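Local coordinates for caspase subunit p21 (Drosophila melanogaster, PDB 3SIR), which acts as a cysteine protease of the apoptotic execution cascade, cleaving protein substrates as a caspase built from large and small subunits, at residues Phe133-Cys138 against Phe172-Ser177. The protein carries 1 engineered substitution. Sequence-based numbering, arbitrary orientation.
Sequences FFIQAC and FLIAYS
On one face of two neighbouring parallel strands, F133-C138 and F172-S177, the side chains of F133, I135, F172, I174 and Y176 lie together. The rings of F133 and F172 run side by side and point the same way, their planes 29° apart but slid so far that they barely overlap; CE1 of F133 meets CD2 of F172 at 3.9 Å. Next along, CG1 of I174 sits beside CB of F133. Y176, with CG anti to the backbone N (chi1 179°), crosses I135 obliquely: its CD1 lies 3.5 Å from CG2 of I135, and the phenol end reaches the methyl of A137, with OH 3.2 Å from CB. The same ring takes an edge-to-face contact with Y164. On the opposite face F134, CG beside the backbone N, brings ring atom CD2 to 3.3 Å from CB of A175, and F194 of helix 193-205 packs against both. The two strands are neighbours in the six-stranded mixed sheet of the caspase domain, 131-138 lying beside parallel strand 86-95 and 172-179 beside antiparallel strand 244-247, and the first ends at C138, by similarity the catalytic cysteine. Backbone bonds fix the pairing: N of F133 donates to O of L173, N of I135 to O of A175 (2.8 Å), and N of S177 to O of I135, each nearly along the C=O axis, whereas N of A175 to O of F133 is weak. Just before the cysteine, N of A137 donates to O of S177 at 2.8 Å, so the ladder extends to the residue preceding C138, whose own N is hydrogen-bonded to D141.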
# COMPACT_ATOMS: atom_id res chain seq x y z
N PHE A 133 -6.47 -1.40 8.00
CA PHE A 133 -5.77 -0.93 9.20
C PHE A 133 -5.13 0.42 8.98
O PHE A 133 -4.36 0.61 8.04
CB PHE A 133 -4.70 -1.93 9.62
CG PHE A 133 -5.23 -3.31 9.89
CD1 PHE A 133 -5.49 -4.18 8.84
CD2 PHE A 133 -5.29 -3.80 11.19
CE1 PHE A 133 -5.85 -5.50 9.09
CE2 PHE A 133 -5.69 -5.10 11.44
CZ PHE A 133 -5.98 -5.95 10.39
N PHE A 134 -5.40 1.34 9.89
CA PHE A 134 -4.61 2.56 9.98
C PHE A 134 -3.71 2.56 11.21
O PHE A 134 -4.17 2.33 12.33
CB PHE A 134 -5.54 3.78 9.95
CG PHE A 134 -6.45 3.78 8.76
CD1 PHE A 134 -7.62 3.04 8.78
CD2 PHE A 134 -5.99 4.23 7.53
CE1 PHE A 134 -8.41 2.92 7.65
CE2 PHE A 134 -6.77 4.11 6.40
CZ PHE A 134 -7.98 3.44 6.45
N ILE A 135 -2.40 2.56 10.96
CA ILE A 135 -1.42 2.69 12.03
C ILE A 135 -0.80 4.09 12.05
O ILE A 135 -0.13 4.49 11.10
CB ILE A 135 -0.28 1.67 11.88
CG1 ILE A 135 -0.83 0.24 11.92
CG2 ILE A 135 0.78 1.92 12.95
CD1 ILE A 135 -2.34 0.17 11.84
N GLN A 136 -1.01 4.80 13.15
CA GLN A 136 -0.11 5.88 13.55
C GLN A 136 0.95 5.36 14.52
O GLN A 136 0.63 4.88 15.60
CB GLN A 136 -0.90 7.01 14.21
CG GLN A 136 -0.71 8.38 13.58
CD GLN A 136 -1.60 9.43 14.22
OE1 GLN A 136 -1.74 9.47 15.44
NE2 GLN A 136 -2.28 10.21 13.39
N ALA A 137 2.21 5.43 14.11
CA ALA A 137 3.30 4.86 14.91
C ALA A 137 4.37 5.90 15.17
O ALA A 137 4.21 7.07 14.81
CB ALA A 137 3.90 3.65 14.20
N CYS A 138 5.45 5.49 15.82
CA CYS A 138 6.51 6.40 16.21
C CYS A 138 7.66 6.31 15.22
O CYS A 138 7.90 5.25 14.64
CB CYS A 138 7.02 6.05 17.61
SG CYS A 138 6.20 6.90 18.96
N PHE A 172 -6.19 -7.45 2.90
CA PHE A 172 -5.60 -6.49 3.84
C PHE A 172 -5.21 -5.17 3.18
O PHE A 172 -4.72 -5.15 2.05
CB PHE A 172 -4.39 -7.10 4.55
CG PHE A 172 -4.75 -8.16 5.57
CD1 PHE A 172 -5.68 -9.14 5.28
CD2 PHE A 172 -4.13 -8.18 6.81
CE1 PHE A 172 -6.03 -10.09 6.21
CE2 PHE A 172 -4.51 -9.10 7.78
CZ PHE A 172 -5.48 -10.05 7.49
N LEU A 173 -5.42 -4.07 3.89
CA LEU A 173 -4.73 -2.81 3.60
C LEU A 173 -4.28 -2.10 4.88
O LEU A 173 -5.10 -1.76 5.72
CB LEU A 173 -5.64 -1.87 2.80
CG LEU A 173 -5.12 -0.44 2.63
CD1 LEU A 173 -5.79 0.25 1.45
CD2 LEU A 173 -5.29 0.38 3.90
N ILE A 174 -3.00 -1.74 4.91
CA ILE A 174 -2.42 -1.05 6.06
C ILE A 174 -1.89 0.32 5.65
O ILE A 174 -0.81 0.43 5.07
CB ILE A 174 -1.27 -1.88 6.67
CG1 ILE A 174 -1.83 -3.14 7.34
CG2 ILE A 174 -0.49 -1.05 7.69
CD1 ILE A 174 -1.72 -4.38 6.49
N ALA A 175 -2.67 1.37 5.90
CA ALA A 175 -2.16 2.74 5.86
C ALA A 175 -1.33 3.07 7.10
O ALA A 175 -1.77 2.88 8.23
CB ALA A 175 -3.30 3.73 5.71
N TYR A 176 -0.11 3.56 6.88
CA TYR A 176 0.86 3.64 7.96
C TYR A 176 1.68 4.93 7.91
O TYR A 176 2.25 5.28 6.88
CB TYR A 176 1.79 2.43 7.93
CG TYR A 176 2.85 2.45 9.01
CD1 TYR A 176 2.81 1.56 10.08
CD2 TYR A 176 3.93 3.33 8.93
CE1 TYR A 176 3.79 1.57 11.05
CE2 TYR A 176 4.93 3.31 9.88
CZ TYR A 176 4.84 2.45 10.95
OH TYR A 176 5.79 2.50 11.95
N SER A 177 1.72 5.64 9.03
CA SER A 177 2.55 6.83 9.16
C SER A 177 3.27 6.84 10.51
O SER A 177 2.88 6.14 11.44
CB SER A 177 1.71 8.10 9.00
OG SER A 177 2.53 9.24 8.78